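Local coordinates for protein molinate hydrolase (Gulosibacter molinativorax, PDB 4UB9) that hydrolyses the thiocarbamate herbicide molinate and probably, as a zinc-binding member of the amidohydrolase family, acts on carbon-nitrogen bonds other than peptide bonds, at residues 279-284 with 298-303; 323-328 with 367-372. All coordinates share one frame; numbering follows the deposited sequence.

Interaction 1: 279-284 with 298-303; sequences LLTHTT and DLMIHA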
ATOM      1  N   LEU A 279     -24.993 -24.278 -18.524  1.00 32.24           N
ATOM      2  CA  LEU A 279     -24.209 -23.065 -18.691  1.00 34.98           C
ATOM      3  C   LEU A 279     -24.593 -22.048 -17.640  1.00 34.28           C
ATOM      4  O   LEU A 279     -25.773 -21.652 -17.560  1.00 30.39           O
ATOM      5  CB  LEU A 279     -24.484 -22.438 -20.057  1.00 32.89           C
ATOM      6  CG  LEU A 279     -23.982 -21.002 -20.228  1.00 35.34           C
ATOM      7  CD1 LEU A 279     -22.462 -20.989 -20.321  1.00 35.49           C
ATOM      8  CD2 LEU A 279     -24.585 -20.373 -21.473  1.00 33.58           C
ATOM      9  N   LEU A 280     -23.593 -21.621 -16.866  1.00 30.43           N
ATOM     10  CA  LEU A 280     -23.759 -20.578 -15.860  1.00 27.33           C
ATOM     11  C   LEU A 280     -23.025 -19.332 -16.234  1.00 28.02           C
ATOM     12  O   LEU A 280     -22.034 -19.385 -16.925  1.00 29.09           O
ATOM     13  CB  LEU A 280     -23.239 -21.023 -14.494  1.00 28.13           C
ATOM     14  CG  LEU A 280     -24.224 -21.768 -13.572  1.00 27.29           C
ATOM     15  CD1 LEU A 280     -24.702 -23.052 -14.219  1.00 27.02           C
ATOM     16  CD2 LEU A 280     -23.505 -22.121 -12.312  1.00 28.63           C
ATOM     17  N   THR A 281     -23.503 -18.202 -15.752  1.00 28.83           N
ATOM     18  CA  THR A 281     -22.881 -16.923 -15.995  1.00 28.71           C
ATOM     19  C   THR A 281     -22.604 -16.167 -14.710  1.00 31.06           C
ATOM     20  O   THR A 281     -23.301 -16.298 -13.745  1.00 30.60           O
ATOM     21  CB  THR A 281     -23.742 -16.032 -16.902  1.00 34.39           C
ATOM     22  OG1 THR A 281     -25.027 -15.871 -16.330  1.00 29.85           O
ATOM     23  CG2 THR A 281     -23.897 -16.640 -18.261  1.00 36.65           C
ATOM     24  N   HIS A 282     -21.547 -15.386 -14.721  1.00 28.52           N
ATOM     25  CA  HIS A 282     -21.268 -14.443 -13.681  1.00 28.93           C
ATOM     26  C   HIS A 282     -21.430 -13.076 -14.317  1.00 32.54           C
ATOM     27  O   HIS A 282     -20.791 -12.783 -15.295  1.00 29.44           O
ATOM     28  CB  HIS A 282     -19.862 -14.688 -13.160  1.00 30.98           C
ATOM     29  CG  HIS A 282     -19.226 -13.506 -12.509  1.00 30.00           C
ATOM     30  ND1 HIS A 282     -19.218 -13.321 -11.152  1.00 36.89           N
ATOM     31  CD2 HIS A 282     -18.543 -12.467 -13.028  1.00 30.47           C
ATOM     32  CE1 HIS A 282     -18.579 -12.209 -10.864  1.00 33.08           C
ATOM     33  NE2 HIS A 282     -18.158 -11.671 -11.986  1.00 33.94           N
ATOM     34  N   THR A 283     -22.322 -12.258 -13.786  1.00 34.65           N
ATOM     35  CA  THR A 283     -22.593 -10.938 -14.361  1.00 35.76           C
ATOM     36  C   THR A 283     -22.670  -9.861 -13.315  1.00 33.00           C
ATOM     37  O   THR A 283     -23.131 -10.084 -12.238  1.00 37.78           O
ATOM     38  CB  THR A 283     -23.852 -10.884 -15.266  1.00 35.61           C
ATOM     39  OG1 THR A 283     -25.028 -11.165 -14.505  1.00 35.07           O
ATOM     40  CG2 THR A 283     -23.743 -11.857 -16.393  1.00 35.93           C
ATOM     41  N   THR A 284     -22.178  -8.696 -13.662  1.00 31.42           N
ATOM     42  CA  THR A 284     -21.919  -7.660 -12.714  1.00 33.06           C
ATOM     43  C   THR A 284     -22.537  -6.330 -13.137  1.00 28.52           C
ATOM     44  O   THR A 284     -22.304  -5.315 -12.539  1.00 27.75           O
ATOM     45  CB  THR A 284     -20.395  -7.667 -12.451  1.00 35.85           C
ATOM     46  OG1 THR A 284     -20.151  -8.350 -11.232  1.00 41.25           O
ATOM     47  CG2 THR A 284     -19.783  -6.343 -12.400  1.00 34.91           C
ATOM     48  N   ASP A 298     -28.525 -21.266 -18.461  1.00 33.04           N
ATOM     49  CA  ASP A 298     -29.280 -22.170 -17.582  1.00 35.75           C
ATOM     50  C   ASP A 298     -29.439 -21.590 -16.181  1.00 36.92           C
ATOM     51  O   ASP A 298     -30.437 -21.806 -15.521  1.00 37.23           O
ATOM     52  CB  ASP A 298     -28.579 -23.530 -17.492  1.00 35.40           C
ATOM     53  CG  ASP A 298     -28.621 -24.277 -18.816  1.00 39.86           C
ATOM     54  OD1 ASP A 298     -29.652 -24.890 -19.070  1.00 45.09           O
ATOM     55  OD2 ASP A 298     -27.674 -24.190 -19.617  1.00 40.81           O
ATOM     56  N   LEU A 299     -28.410 -20.903 -15.718  1.00 37.24           N
ATOM     57  CA  LEU A 299     -28.480 -20.252 -14.439  1.00 34.54           C
ATOM     58  C   LEU A 299     -27.575 -19.037 -14.420  1.00 33.96           C
ATOM     59  O   LEU A 299     -26.392 -19.120 -14.698  1.00 41.06           O
ATOM     60  CB  LEU A 299     -28.130 -21.224 -13.308  1.00 30.65           C
ATOM     61  CG  LEU A 299     -28.242 -20.611 -11.900  1.00 31.25           C
ATOM     62  CD1 LEU A 299     -29.669 -20.200 -11.584  1.00 35.16           C
ATOM     63  CD2 LEU A 299     -27.746 -21.604 -10.872  1.00 30.12           C
ATOM     64  N   MET A 300     -28.148 -17.924 -14.002  1.00 35.92           N
ATOM     65  CA  MET A 300     -27.437 -16.665 -13.905  1.00 34.42           C
ATOM     66  C   MET A 300     -27.117 -16.305 -12.439  1.00 34.72           C
ATOM     67  O   MET A 300     -27.991 -15.924 -11.657  1.00 32.96           O
ATOM     68  CB  MET A 300     -28.272 -15.585 -14.585  1.00 35.66           C
ATOM     69  CG  MET A 300     -28.364 -15.863 -16.077  1.00 37.59           C
ATOM     70  SD  MET A 300     -29.437 -14.741 -16.961  1.00 38.54           S
ATOM     71  CE  MET A 300     -31.006 -15.272 -16.281  1.00 38.25           C
ATOM     72  N   ILE A 301     -25.841 -16.392 -12.095  1.00 33.55           N
ATOM     73  CA  ILE A 301     -25.382 -16.140 -10.732  1.00 30.99           C
ATOM     74  C   ILE A 301     -25.388 -14.641 -10.407  1.00 32.34           C
ATOM     75  O   ILE A 301     -25.000 -13.797 -11.220  1.00 30.70           O
ATOM     76  CB  ILE A 301     -24.014 -16.736 -10.480  1.00 30.33           C
ATOM     77  CG1 ILE A 301     -23.994 -18.211 -10.852  1.00 33.06           C
ATOM     78  CG2 ILE A 301     -23.595 -16.577  -9.031  1.00 31.00           C
ATOM     79  CD1 ILE A 301     -24.912 -19.101 -10.039  1.00 34.24           C
ATOM     80  N   HIS A 302     -25.883 -14.342  -9.223  1.00 29.69           N
ATOM     81  CA  HIS A 302     -26.099 -12.963  -8.701  1.00 32.53           C
ATOM     82  C   HIS A 302     -26.606 -12.005  -9.754  1.00 34.23           C
ATOM     83  O   HIS A 302     -26.024 -10.980 -10.047  1.00 32.89           O
ATOM     84  CB  HIS A 302     -24.960 -12.405  -7.834  1.00 33.97           C
ATOM     85  CG  HIS A 302     -23.603 -12.528  -8.423  1.00 40.15           C
ATOM     86  ND1 HIS A 302     -23.213 -11.850  -9.559  1.00 38.80           N
ATOM     87  CD2 HIS A 302     -22.498 -13.171  -7.973  1.00 45.95           C
ATOM     88  CE1 HIS A 302     -21.948 -12.130  -9.822  1.00 39.86           C
ATOM     89  NE2 HIS A 302     -21.488 -12.925  -8.875  1.00 45.01           N
ATOM     90  N   ALA A 303     -27.737 -12.402 -10.309  1.00 34.32           N
ATOM     91  CA  ALA A 303     -28.314 -11.731 -11.446  1.00 32.48           C
ATOM     92  C   ALA A 303     -28.639 -10.300 -11.120  1.00 34.08           C
ATOM     93  O   ALA A 303     -28.634  -9.438 -11.981  1.00 37.44           O
ATOM     94  CB  ALA A 303     -29.566 -12.463 -11.871  1.00 32.63           C
TER
HETATM   95  O   HOH W   1     -25.292 -13.944 -14.245  1.00 27.41           O
HETATM   96  O   HOH W   2     -26.045  -9.201 -13.144  1.00 35.97           O
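Two histidines at the C-terminal ends of adjacent parallel strands hold one zinc ion: His282 binds it through ND1 and His302 through NE2. The two ligand nitrogens, His282 ND1 and His302 NE2, stand 3.2 Å apart, and the imidazole planes are turned 82° to each other, so the rings cross obliquely around the metal. Each ring has a further polar partner on its other nitrogen. His282 NE2 is hydrogen-bonded to the backbone O of Asp245, while His302 ND1 reaches Thr283 O at 3.2 Å in a weak, bent bond lying near the ring plane. His302 CG sits between its backbone N and carbonyl carbon (chi1 50°), the crowded position, which swings the ring back toward 279-284. A water links Thr281 OG1 and Thr283 OG1 and donates to Ile301 O. Further back the backbones pair in parallel: Thr281 N gives to Leu299 O at 3.2 Å, and Ile301 N to Thr281 O at 3.0 Å. At the start of the pair, Leu279 N donates almost straight to Asp298 OD2 (2.9 Å), from above the carboxylate plane; the same oxygen forms a salt bridge with Arg273, and OD1 one with Arg431. An alanine in place of Asp298 would remove this carboxylate and would probably loosen the strand start and leave both arginines without this counter-charge. Leu280 and Leu299 lie side by side on one face of the sheet, against Tyr430; on the other, Thr281 and Met300 pack under helix 286-294, the crossover of this beta-alpha-beta unit, with strands 239-242 and 326-328 flanking the pair.

Interaction 2: 323-328 with 367-372; sequences QLWSEV and PLVLGT
Parallel strands 326-328 and 368-370 are neighbouring staves of the TIM-type barrel of the amidohydrolase family. Two backbone hydrogen bonds set their register: Ser326 N donates nearly straight (172°) to Pro367 O at 3.1 Å, and Val369 N to Ser326 O at 2.9 Å, each donor standing above the plane of the carbonyl it meets. A water at the start of the strands bridges the segments, donating to Leu324 O and Pro367 O and accepting from Ser326 OG, so that Pro367 O takes two donors. Beside it Trp325, with CG anti to its carbonyl carbon (chi1 -64°), crosses Pro367 at about a right angle. Pro367 CB sits 3.2 Å above one face of the indole, offset toward the rim, and comes 3.3 Å from Trp325 CE3. Val369 CG2 touches the same six-membered ring, and helix 424-429 also packs on this indole. On the sheet face of Ser326 and Leu368, the side chains of Val328 and Leu368 cross obliquely, with Val328 CG1 3.9 Å from Leu368 CD2, on the side where helix 353-363 packs. On the face shared by Glu327 and Val369, Glu327 bends at chi2 and runs its carboxylate toward the metal site. There OE2 accepts the backbone N-H of the zinc ligand His302, which makes Glu327 a second-shell residue, and OE1 takes a hydrogen bond from Gln329 NE2; the nearest side-chain atom of Glu327 is about 8 Å from the zinc. The fit is tight at Gly371, where any beta carbon would collide with the carboxylate: Glu327 OE1 lies just 3.1 Å from Gly371 CA.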
ATOM      1  N   GLN A 323     -38.382 -17.564 -19.395  1.00 39.31           N
ATOM      2  CA  GLN A 323     -38.429 -18.458 -18.205  1.00 44.46           C
ATOM      3  C   GLN A 323     -37.042 -18.965 -17.811  1.00 39.73           C
ATOM      4  O   GLN A 323     -36.816 -20.136 -17.684  1.00 41.25           O
ATOM      5  CB  GLN A 323     -39.400 -19.635 -18.428  1.00 43.52           C
ATOM      6  CG  GLN A 323     -40.861 -19.199 -18.363  1.00 47.81           C
ATOM      7  CD  GLN A 323     -41.264 -18.773 -16.942  1.00 56.37           C
ATOM      8  OE1 GLN A 323     -41.506 -17.587 -16.665  1.00 59.99           O
ATOM      9  NE2 GLN A 323     -41.339 -19.747 -16.036  1.00 55.86           N
ATOM     10  N   LEU A 324     -36.121 -18.051 -17.694  1.00 37.39           N
ATOM     11  CA  LEU A 324     -34.793 -18.392 -17.307  1.00 35.43           C
ATOM     12  C   LEU A 324     -34.653 -18.275 -15.787  1.00 34.85           C
ATOM     13  O   LEU A 324     -35.252 -17.420 -15.167  1.00 30.30           O
ATOM     14  CB  LEU A 324     -33.758 -17.478 -18.006  1.00 34.58           C
ATOM     15  CG  LEU A 324     -33.688 -17.540 -19.530  1.00 35.53           C
ATOM     16  CD1 LEU A 324     -32.749 -16.476 -20.066  1.00 36.41           C
ATOM     17  CD2 LEU A 324     -33.229 -18.912 -20.013  1.00 33.84           C
ATOM     18  N   TRP A 325     -33.769 -19.103 -15.234  1.00 36.27           N
ATOM     19  CA  TRP A 325     -33.472 -19.087 -13.821  1.00 34.21           C
ATOM     20  C   TRP A 325     -32.427 -18.050 -13.441  1.00 32.80           C
ATOM     21  O   TRP A 325     -31.306 -18.041 -13.955  1.00 32.95           O
ATOM     22  CB  TRP A 325     -33.005 -20.446 -13.376  1.00 35.88           C
ATOM     23  CG  TRP A 325     -33.999 -21.490 -13.508  1.00 34.57           C
ATOM     24  CD1 TRP A 325     -34.002 -22.471 -14.430  1.00 39.08           C
ATOM     25  CD2 TRP A 325     -35.121 -21.722 -12.668  1.00 33.87           C
ATOM     26  NE1 TRP A 325     -35.068 -23.313 -14.220  1.00 39.71           N
ATOM     27  CE2 TRP A 325     -35.779 -22.865 -13.153  1.00 36.70           C
ATOM     28  CE3 TRP A 325     -35.646 -21.078 -11.557  1.00 38.58           C
ATOM     29  CZ2 TRP A 325     -36.939 -23.371 -12.582  1.00 37.09           C
ATOM     30  CZ3 TRP A 325     -36.826 -21.581 -10.969  1.00 37.94           C
ATOM     31  CH2 TRP A 325     -37.449 -22.714 -11.491  1.00 37.79           C
ATOM     32  N   SER A 326     -32.792 -17.212 -12.490  1.00 32.50           N
ATOM     33  CA  SER A 326     -31.849 -16.280 -11.838  1.00 33.73           C
ATOM     34  C   SER A 326     -31.517 -16.707 -10.425  1.00 34.84           C
ATOM     35  O   SER A 326     -32.448 -16.938  -9.630  1.00 35.96           O
ATOM     36  CB  SER A 326     -32.505 -14.919 -11.737  1.00 31.40           C
ATOM     37  OG  SER A 326     -32.754 -14.393 -13.001  1.00 33.92           O
ATOM     38  N   GLU A 327     -30.240 -16.828 -10.063  1.00 35.33           N
ATOM     39  CA  GLU A 327     -29.918 -16.869  -8.646  1.00 34.71           C
ATOM     40  C   GLU A 327     -29.617 -15.483  -8.191  1.00 31.86           C
ATOM     41  O   GLU A 327     -29.099 -14.671  -8.936  1.00 33.78           O
ATOM     42  CB  GLU A 327     -28.912 -17.948  -8.152  1.00 38.97           C
ATOM     43  CG  GLU A 327     -27.459 -17.645  -8.118  1.00 44.80           C
ATOM     44  CD  GLU A 327     -26.902 -17.016  -6.846  1.00 42.38           C
ATOM     45  OE1 GLU A 327     -26.344 -17.721  -5.977  1.00 38.75           O
ATOM     46  OE2 GLU A 327     -26.925 -15.789  -6.797  1.00 42.87           O
ATOM     47  N   VAL A 328     -29.990 -15.217  -6.957  1.00 32.80           N
ATOM     48  CA  VAL A 328     -29.784 -13.902  -6.345  1.00 31.80           C
ATOM     49  C   VAL A 328     -29.270 -14.116  -4.956  1.00 28.60           C
ATOM     50  O   VAL A 328     -29.413 -15.207  -4.399  1.00 25.20           O
ATOM     51  CB  VAL A 328     -31.043 -13.061  -6.277  1.00 33.35           C
ATOM     52  CG1 VAL A 328     -31.620 -12.886  -7.668  1.00 36.82           C
ATOM     53  CG2 VAL A 328     -32.055 -13.717  -5.380  1.00 34.98           C
ATOM     54  N   PRO A 367     -38.410 -16.626 -12.154  1.00 40.79           N
ATOM     55  CA  PRO A 367     -37.929 -17.863 -11.548  1.00 36.49           C
ATOM     56  C   PRO A 367     -36.607 -17.651 -10.788  1.00 39.61           C
ATOM     57  O   PRO A 367     -35.630 -17.104 -11.356  1.00 34.02           O
ATOM     58  CB  PRO A 367     -37.696 -18.782 -12.765  1.00 39.31           C
ATOM     59  CG  PRO A 367     -38.469 -18.169 -13.886  1.00 38.02           C
ATOM     60  CD  PRO A 367     -38.453 -16.707 -13.631  1.00 39.18           C
ATOM     61  N   LEU A 368     -36.574 -18.098  -9.537  1.00 34.58           N
ATOM     62  CA  LEU A 368     -35.490 -17.753  -8.624  1.00 31.95           C
ATOM     63  C   LEU A 368     -34.885 -18.976  -8.026  1.00 30.16           C
ATOM     64  O   LEU A 368     -35.577 -19.890  -7.603  1.00 32.70           O
ATOM     65  CB  LEU A 368     -36.007 -16.813  -7.498  1.00 32.35           C
ATOM     66  CG  LEU A 368     -36.376 -15.406  -7.969  1.00 33.71           C
ATOM     67  CD1 LEU A 368     -37.258 -14.668  -6.973  1.00 34.57           C
ATOM     68  CD2 LEU A 368     -35.117 -14.589  -8.247  1.00 36.43           C
ATOM     69  N   VAL A 369     -33.581 -18.932  -7.903  1.00 33.34           N
ATOM     70  CA  VAL A 369     -32.798 -20.008  -7.313  1.00 32.04           C
ATOM     71  C   VAL A 369     -31.980 -19.562  -6.107  1.00 33.79           C
ATOM     72  O   VAL A 369     -31.376 -18.491  -6.078  1.00 28.59           O
ATOM     73  CB  VAL A 369     -31.829 -20.571  -8.334  1.00 34.56           C
ATOM     74  CG1 VAL A 369     -30.773 -21.473  -7.673  1.00 35.70           C
ATOM     75  CG2 VAL A 369     -32.615 -21.354  -9.377  1.00 33.67           C
ATOM     76  N   LEU A 370     -32.002 -20.389  -5.064  1.00 34.57           N
ATOM     77  CA  LEU A 370     -31.231 -20.101  -3.873  1.00 31.95           C
ATOM     78  C   LEU A 370     -29.753 -20.363  -4.142  1.00 29.22           C
ATOM     79  O   LEU A 370     -29.360 -21.453  -4.586  1.00 29.63           O
ATOM     80  CB  LEU A 370     -31.703 -20.945  -2.678  1.00 32.37           C
ATOM     81  CG  LEU A 370     -31.028 -20.689  -1.314  1.00 31.38           C
ATOM     82  CD1 LEU A 370     -31.992 -21.069  -0.201  1.00 33.26           C
ATOM     83  CD2 LEU A 370     -29.728 -21.479  -1.127  1.00 35.87           C
ATOM     84  N   GLY A 371     -28.940 -19.387  -3.763  1.00 28.71           N
ATOM     85  CA  GLY A 371     -27.477 -19.524  -3.766  1.00 27.68           C
ATOM     86  C   GLY A 371     -26.844 -18.410  -2.979  1.00 27.38           C
ATOM     87  O   GLY A 371     -27.407 -17.341  -2.868  1.00 28.12           O
ATOM     88  N   THR A 372     -25.666 -18.673  -2.415  1.00 30.27           N
ATOM     89  CA  THR A 372     -25.100 -17.760  -1.398  1.00 30.37           C
ATOM     90  C   THR A 372     -23.634 -17.360  -1.474  1.00 31.23           C
ATOM     91  O   THR A 372     -23.220 -16.451  -0.782  1.00 32.59           O
ATOM     92  CB  THR A 372     -25.240 -18.408  -0.009  1.00 31.19           C
ATOM     93  OG1 THR A 372     -24.569 -19.672  -0.026  1.00 27.79           O
ATOM     94  CG2 THR A 372     -26.726 -18.603   0.343  1.00 31.51           C
TER
HETATM   95  O   HOH W   3     -35.265 -15.256 -13.607  1.00 29.07           O

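How the interactions relate
Following the chain from the N terminus, interaction 1 closes first: strand 279-282, helix 286-294 and strand 299-301 form a short loop that returns 298-303 alongside 279-284. The chain then passes through helix 313-322 into 323-328, where interaction 2 opens, and a longer, largely helical excursion of 38 residues, ending in helix 353-363, brings 367-372 back. The two loops follow in series, neither nested nor crossed. Strands 299-301 and 326-328 join them side by side: Met300 O probably accepts from Glu327 N at 2.9 Å, and Ala303 N probably donates to Glu327 O. Four consecutive strands of the barrel wall are thereby linked, from the zinc histidines to 368-370.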